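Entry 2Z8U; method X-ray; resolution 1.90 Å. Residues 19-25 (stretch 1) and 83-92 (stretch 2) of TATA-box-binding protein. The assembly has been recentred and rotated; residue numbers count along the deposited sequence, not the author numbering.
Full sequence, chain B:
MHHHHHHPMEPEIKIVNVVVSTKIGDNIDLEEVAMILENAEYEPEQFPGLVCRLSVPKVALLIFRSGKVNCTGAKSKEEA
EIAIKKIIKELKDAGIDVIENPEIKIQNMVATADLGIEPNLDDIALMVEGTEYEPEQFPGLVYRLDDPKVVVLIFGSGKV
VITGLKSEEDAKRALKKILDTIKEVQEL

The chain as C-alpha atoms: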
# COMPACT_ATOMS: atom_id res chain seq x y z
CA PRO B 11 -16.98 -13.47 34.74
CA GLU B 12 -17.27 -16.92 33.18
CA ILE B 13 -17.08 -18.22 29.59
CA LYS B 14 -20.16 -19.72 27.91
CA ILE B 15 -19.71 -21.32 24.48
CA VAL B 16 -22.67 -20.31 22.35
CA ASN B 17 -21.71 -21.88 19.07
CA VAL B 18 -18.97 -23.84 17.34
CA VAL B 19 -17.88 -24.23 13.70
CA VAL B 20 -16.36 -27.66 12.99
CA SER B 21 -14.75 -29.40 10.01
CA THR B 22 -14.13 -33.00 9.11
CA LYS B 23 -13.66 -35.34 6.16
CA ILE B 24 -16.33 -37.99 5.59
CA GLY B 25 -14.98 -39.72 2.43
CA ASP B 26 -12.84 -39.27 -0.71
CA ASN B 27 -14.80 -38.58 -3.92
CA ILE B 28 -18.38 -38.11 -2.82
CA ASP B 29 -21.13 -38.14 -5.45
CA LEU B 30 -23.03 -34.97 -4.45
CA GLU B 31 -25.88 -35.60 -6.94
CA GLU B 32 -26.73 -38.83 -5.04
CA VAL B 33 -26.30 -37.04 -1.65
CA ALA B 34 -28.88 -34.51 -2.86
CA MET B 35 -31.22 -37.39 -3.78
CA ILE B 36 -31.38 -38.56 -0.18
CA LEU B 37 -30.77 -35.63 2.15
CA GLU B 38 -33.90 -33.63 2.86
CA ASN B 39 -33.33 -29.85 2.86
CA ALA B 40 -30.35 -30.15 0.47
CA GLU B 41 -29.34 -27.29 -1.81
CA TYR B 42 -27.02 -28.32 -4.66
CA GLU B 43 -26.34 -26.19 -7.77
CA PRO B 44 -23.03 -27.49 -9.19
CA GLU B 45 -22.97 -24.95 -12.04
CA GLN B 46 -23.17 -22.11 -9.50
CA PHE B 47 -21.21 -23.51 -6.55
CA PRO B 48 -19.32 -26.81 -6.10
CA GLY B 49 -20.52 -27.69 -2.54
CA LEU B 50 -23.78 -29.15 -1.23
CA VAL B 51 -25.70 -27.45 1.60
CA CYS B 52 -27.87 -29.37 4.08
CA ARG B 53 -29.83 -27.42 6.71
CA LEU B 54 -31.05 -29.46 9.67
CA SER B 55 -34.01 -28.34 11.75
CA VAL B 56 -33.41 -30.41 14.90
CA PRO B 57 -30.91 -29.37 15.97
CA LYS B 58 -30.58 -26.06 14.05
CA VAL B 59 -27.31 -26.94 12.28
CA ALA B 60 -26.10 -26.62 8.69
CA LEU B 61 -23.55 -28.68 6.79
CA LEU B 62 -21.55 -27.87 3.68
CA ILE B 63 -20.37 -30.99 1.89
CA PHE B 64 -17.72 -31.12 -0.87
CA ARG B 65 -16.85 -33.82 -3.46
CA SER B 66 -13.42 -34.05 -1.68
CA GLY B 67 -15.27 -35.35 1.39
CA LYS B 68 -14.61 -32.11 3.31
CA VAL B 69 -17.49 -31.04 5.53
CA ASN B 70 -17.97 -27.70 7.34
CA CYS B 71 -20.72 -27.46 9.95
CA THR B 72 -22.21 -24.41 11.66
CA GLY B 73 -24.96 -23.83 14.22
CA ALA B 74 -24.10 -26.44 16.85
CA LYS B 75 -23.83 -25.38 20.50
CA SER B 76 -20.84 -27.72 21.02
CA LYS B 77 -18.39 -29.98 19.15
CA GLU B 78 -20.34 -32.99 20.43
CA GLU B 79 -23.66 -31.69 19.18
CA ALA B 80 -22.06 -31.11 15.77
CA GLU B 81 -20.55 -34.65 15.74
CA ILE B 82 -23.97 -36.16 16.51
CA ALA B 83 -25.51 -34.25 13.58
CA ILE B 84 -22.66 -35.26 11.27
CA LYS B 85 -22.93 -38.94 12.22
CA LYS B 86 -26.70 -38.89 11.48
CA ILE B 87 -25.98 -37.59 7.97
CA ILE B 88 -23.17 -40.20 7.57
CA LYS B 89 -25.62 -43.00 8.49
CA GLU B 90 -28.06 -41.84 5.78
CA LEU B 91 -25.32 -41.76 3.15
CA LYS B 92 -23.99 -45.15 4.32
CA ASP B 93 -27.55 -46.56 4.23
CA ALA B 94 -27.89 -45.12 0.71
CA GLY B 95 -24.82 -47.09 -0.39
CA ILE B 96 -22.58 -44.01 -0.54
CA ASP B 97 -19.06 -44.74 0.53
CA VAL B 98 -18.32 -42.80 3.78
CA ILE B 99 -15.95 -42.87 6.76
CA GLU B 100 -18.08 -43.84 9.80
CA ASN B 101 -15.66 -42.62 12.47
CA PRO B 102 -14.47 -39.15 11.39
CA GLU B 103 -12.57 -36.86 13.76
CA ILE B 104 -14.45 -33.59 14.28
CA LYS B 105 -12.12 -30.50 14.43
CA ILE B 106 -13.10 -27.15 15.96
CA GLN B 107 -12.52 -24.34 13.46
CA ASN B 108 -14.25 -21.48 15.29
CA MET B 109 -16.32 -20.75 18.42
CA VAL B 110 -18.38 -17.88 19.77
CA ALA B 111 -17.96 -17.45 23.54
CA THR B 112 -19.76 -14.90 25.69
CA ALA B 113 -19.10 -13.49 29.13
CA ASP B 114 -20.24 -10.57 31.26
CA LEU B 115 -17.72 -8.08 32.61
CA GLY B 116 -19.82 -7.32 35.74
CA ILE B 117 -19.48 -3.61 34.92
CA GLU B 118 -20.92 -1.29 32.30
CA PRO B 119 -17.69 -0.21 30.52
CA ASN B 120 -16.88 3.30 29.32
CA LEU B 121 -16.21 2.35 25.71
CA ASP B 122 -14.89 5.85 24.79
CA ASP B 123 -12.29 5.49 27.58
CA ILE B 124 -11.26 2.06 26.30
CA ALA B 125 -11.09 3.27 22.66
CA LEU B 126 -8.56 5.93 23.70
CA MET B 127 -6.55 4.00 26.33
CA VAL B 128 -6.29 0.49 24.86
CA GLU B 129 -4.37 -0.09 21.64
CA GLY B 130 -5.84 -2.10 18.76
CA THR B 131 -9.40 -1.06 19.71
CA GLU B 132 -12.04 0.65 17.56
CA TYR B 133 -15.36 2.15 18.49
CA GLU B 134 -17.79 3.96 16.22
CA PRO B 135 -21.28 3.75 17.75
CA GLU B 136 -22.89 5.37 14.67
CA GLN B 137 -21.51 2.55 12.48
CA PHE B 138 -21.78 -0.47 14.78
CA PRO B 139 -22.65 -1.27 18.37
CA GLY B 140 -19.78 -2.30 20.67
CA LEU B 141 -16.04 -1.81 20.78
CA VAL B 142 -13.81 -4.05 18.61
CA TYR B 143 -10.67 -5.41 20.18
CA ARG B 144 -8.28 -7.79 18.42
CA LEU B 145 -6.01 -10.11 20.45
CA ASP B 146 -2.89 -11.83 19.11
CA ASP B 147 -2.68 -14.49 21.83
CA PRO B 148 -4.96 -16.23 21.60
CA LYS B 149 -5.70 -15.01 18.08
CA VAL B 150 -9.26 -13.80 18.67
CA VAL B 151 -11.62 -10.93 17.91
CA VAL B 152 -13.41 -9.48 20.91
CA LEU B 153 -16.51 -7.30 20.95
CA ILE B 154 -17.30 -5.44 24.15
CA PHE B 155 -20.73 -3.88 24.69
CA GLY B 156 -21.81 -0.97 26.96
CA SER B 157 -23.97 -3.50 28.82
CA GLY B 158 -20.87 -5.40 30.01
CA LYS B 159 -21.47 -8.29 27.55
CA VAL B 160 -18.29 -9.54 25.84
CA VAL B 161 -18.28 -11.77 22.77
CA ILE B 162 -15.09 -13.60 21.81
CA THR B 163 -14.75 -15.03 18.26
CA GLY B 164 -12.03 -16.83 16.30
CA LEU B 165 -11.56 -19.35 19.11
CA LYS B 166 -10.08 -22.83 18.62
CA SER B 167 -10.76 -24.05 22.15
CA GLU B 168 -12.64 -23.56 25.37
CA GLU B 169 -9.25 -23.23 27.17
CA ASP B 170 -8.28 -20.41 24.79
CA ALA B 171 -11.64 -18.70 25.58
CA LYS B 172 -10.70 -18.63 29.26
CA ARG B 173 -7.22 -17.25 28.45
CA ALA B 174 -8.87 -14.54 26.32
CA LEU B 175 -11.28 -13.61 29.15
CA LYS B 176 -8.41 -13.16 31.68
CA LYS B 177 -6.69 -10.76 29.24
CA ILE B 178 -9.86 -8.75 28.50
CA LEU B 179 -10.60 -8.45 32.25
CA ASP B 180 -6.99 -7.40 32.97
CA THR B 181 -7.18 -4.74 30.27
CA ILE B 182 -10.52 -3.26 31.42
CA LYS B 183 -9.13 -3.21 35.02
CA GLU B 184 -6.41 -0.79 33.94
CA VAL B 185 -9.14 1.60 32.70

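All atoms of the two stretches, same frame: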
# COMPACT_ATOMS: atom_id res chain seq x y z
N VAL B 19 -17.96 -23.86 15.12
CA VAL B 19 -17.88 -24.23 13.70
C VAL B 19 -16.88 -25.39 13.68
O VAL B 19 -15.82 -25.29 14.27
CB VAL B 19 -17.40 -23.04 12.82
CG1 VAL B 19 -17.17 -23.47 11.34
CG2 VAL B 19 -18.40 -21.86 12.91
N VAL B 20 -17.25 -26.50 13.05
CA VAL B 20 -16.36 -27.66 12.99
C VAL B 20 -16.12 -28.09 11.53
O VAL B 20 -16.95 -27.78 10.65
CB VAL B 20 -16.90 -28.86 13.79
CG1 VAL B 20 -17.14 -28.50 15.27
CG2 VAL B 20 -18.19 -29.45 13.14
N SER B 21 -15.00 -28.76 11.30
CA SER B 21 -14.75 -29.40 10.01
C SER B 21 -14.41 -30.86 10.20
O SER B 21 -13.96 -31.28 11.28
CB SER B 21 -13.58 -28.73 9.26
OG SER B 21 -12.41 -28.77 10.08
N THR B 22 -14.61 -31.65 9.14
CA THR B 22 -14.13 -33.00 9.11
C THR B 22 -14.04 -33.46 7.65
O THR B 22 -14.29 -32.67 6.73
CB THR B 22 -15.02 -33.95 9.97
OG1 THR B 22 -14.36 -35.20 10.11
CG2 THR B 22 -16.40 -34.18 9.34
N LYS B 23 -13.65 -34.71 7.46
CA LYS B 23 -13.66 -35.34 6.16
C LYS B 23 -14.44 -36.65 6.28
O LYS B 23 -14.13 -37.47 7.13
CB LYS B 23 -12.22 -35.59 5.68
CG LYS B 23 -12.15 -36.06 4.22
CD LYS B 23 -10.72 -35.91 3.68
CE LYS B 23 -10.68 -36.22 2.18
NZ LYS B 23 -9.73 -35.27 1.53
N ILE B 24 -15.46 -36.82 5.46
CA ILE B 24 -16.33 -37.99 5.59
C ILE B 24 -16.12 -39.07 4.49
O ILE B 24 -16.77 -40.11 4.51
CB ILE B 24 -17.87 -37.57 5.71
CG1 ILE B 24 -18.43 -37.03 4.38
CG2 ILE B 24 -18.07 -36.61 6.92
CD1 ILE B 24 -19.95 -36.77 4.41
N GLY B 25 -15.21 -38.82 3.56
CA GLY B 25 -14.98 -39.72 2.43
C GLY B 25 -14.02 -39.08 1.46
O GLY B 25 -13.39 -38.09 1.81
N ALA B 83 -24.88 -34.63 14.84
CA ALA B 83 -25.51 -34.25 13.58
C ALA B 83 -24.80 -34.83 12.39
O ALA B 83 -25.44 -35.37 11.49
CB ALA B 83 -25.60 -32.74 13.45
N ILE B 84 -23.47 -34.73 12.38
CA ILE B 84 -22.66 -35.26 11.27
C ILE B 84 -22.83 -36.78 11.16
O ILE B 84 -23.07 -37.30 10.08
CB ILE B 84 -21.17 -34.84 11.37
CG1 ILE B 84 -21.03 -33.34 11.09
CG2 ILE B 84 -20.29 -35.65 10.33
CD1 ILE B 84 -19.68 -32.68 11.58
N LYS B 85 -22.76 -37.49 12.29
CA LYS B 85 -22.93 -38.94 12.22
C LYS B 85 -24.32 -39.41 11.71
O LYS B 85 -24.45 -40.47 11.12
CB LYS B 85 -22.49 -39.62 13.52
CG LYS B 85 -20.95 -39.75 13.61
CD LYS B 85 -20.43 -39.90 15.03
CE LYS B 85 -18.92 -40.35 15.04
NZ LYS B 85 -17.84 -39.36 14.52
N LYS B 86 -25.35 -38.60 11.96
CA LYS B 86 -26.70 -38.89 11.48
C LYS B 86 -26.76 -38.81 9.96
O LYS B 86 -27.35 -39.68 9.28
CB LYS B 86 -27.68 -37.88 12.08
CG LYS B 86 -28.10 -38.23 13.51
CD LYS B 86 -29.11 -37.24 14.08
CE LYS B 86 -29.30 -37.49 15.59
NZ LYS B 86 -30.26 -36.50 16.16
N ILE B 87 -26.13 -37.76 9.43
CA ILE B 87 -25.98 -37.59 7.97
C ILE B 87 -25.16 -38.74 7.36
O ILE B 87 -25.56 -39.29 6.32
CB ILE B 87 -25.38 -36.20 7.64
CG1 ILE B 87 -26.30 -35.08 8.18
CG2 ILE B 87 -25.05 -36.06 6.15
CD1 ILE B 87 -27.61 -34.87 7.43
N ILE B 88 -24.02 -39.07 8.00
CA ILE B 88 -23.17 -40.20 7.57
C ILE B 88 -23.98 -41.52 7.47
O ILE B 88 -23.89 -42.25 6.47
CB ILE B 88 -21.93 -40.35 8.53
CG1 ILE B 88 -20.96 -39.18 8.29
CG2 ILE B 88 -21.24 -41.74 8.37
CD1 ILE B 88 -19.74 -39.16 9.20
N LYS B 89 -24.76 -41.81 8.50
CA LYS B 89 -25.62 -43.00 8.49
C LYS B 89 -26.55 -43.01 7.27
O LYS B 89 -26.71 -44.04 6.63
CB LYS B 89 -26.42 -43.11 9.77
CG LYS B 89 -27.38 -44.29 9.80
CD LYS B 89 -27.98 -44.42 11.19
CE LYS B 89 -28.81 -45.69 11.30
NZ LYS B 89 -29.81 -45.84 10.22
N GLU B 90 -27.19 -41.88 6.97
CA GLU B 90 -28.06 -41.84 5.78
C GLU B 90 -27.30 -42.15 4.51
O GLU B 90 -27.75 -42.95 3.69
CB GLU B 90 -28.72 -40.48 5.62
CG GLU B 90 -29.74 -40.14 6.67
CD GLU B 90 -30.30 -38.78 6.38
OE1 GLU B 90 -31.03 -38.64 5.38
OE2 GLU B 90 -29.98 -37.84 7.13
N LEU B 91 -26.15 -41.51 4.34
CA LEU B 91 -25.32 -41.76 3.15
C LEU B 91 -24.83 -43.21 3.11
O LEU B 91 -24.89 -43.85 2.05
CB LEU B 91 -24.15 -40.76 3.05
CG LEU B 91 -24.47 -39.26 3.21
CD1 LEU B 91 -23.18 -38.45 2.94
CD2 LEU B 91 -25.62 -38.75 2.35
N LYS B 92 -24.37 -43.74 4.24
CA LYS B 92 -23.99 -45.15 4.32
C LYS B 92 -25.17 -46.06 3.94
O LYS B 92 -25.00 -47.00 3.16
CB LYS B 92 -23.44 -45.54 5.71
CG LYS B 92 -23.31 -47.05 5.91
CD LYS B 92 -22.68 -47.43 7.25
CE LYS B 92 -22.57 -48.96 7.39
NZ LYS B 92 -22.48 -49.38 8.82

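Ile24 lies at the heart of this contact between a strand's end and a helix packed against it. Ile24 follows the strand, which closes at Lys23, and spreads its side chain over three helical residues. Ile24 CG2 comes within 3.8 Å of Ile88 CD1 and 4.2 Å of Ile84 CG2, while Ile24 CD1, at the end of the other branch, reaches Leu91 CD1 at 3.9 Å. A beta-branched side chain suits this place: branching at CB sends two arms apart, and chi1 in p with chi2 in t places CG2 by Ile84 and Ile88 and CD1 by Leu91.

Ile84, Ile88 and Leu91 follow one another at spacings of four and three, so the turning of the helix brings them to the same face. All three are buried, and their apolar side chains offer methyls to the strand side with no polar group left to satisfy. The backbone bonds from Ile88 N to Ile84 O (2.9 Å) and from Leu91 N to Ile87 O (3.0 Å) belong to the regular helical pattern that holds this spacing. Ile87 also directs its CA-to-CB bond toward the strand, but the end of its side chain leads away and it makes no close contact.

Farther along the strand, Ile84 CD1 meets Val20 CG2 at 3.9 Å; valine is apolar and short, and its CG2 methyl already reaches the helix. Between Val20 and Ile24 comes Thr22, and Thr22 CG2, a methyl, lies 4.2 Å from Ile84 CD1. Threonine serves two purposes here, since its methyl faces the helix while OG1 is hydrogen-bonded elsewhere in the structure.

Strand alternation marks the polar edge. Ser21 points away from the helix, and Lys23 is out of reach and exposed. On the helix, Lys86 and Lys89 are likewise exposed and remote, their charged ends free of the apolar layer. No hydrogen bond links the two stretches; the contact, burying 230 Å² in total, rests on the packing of side-chain carbon.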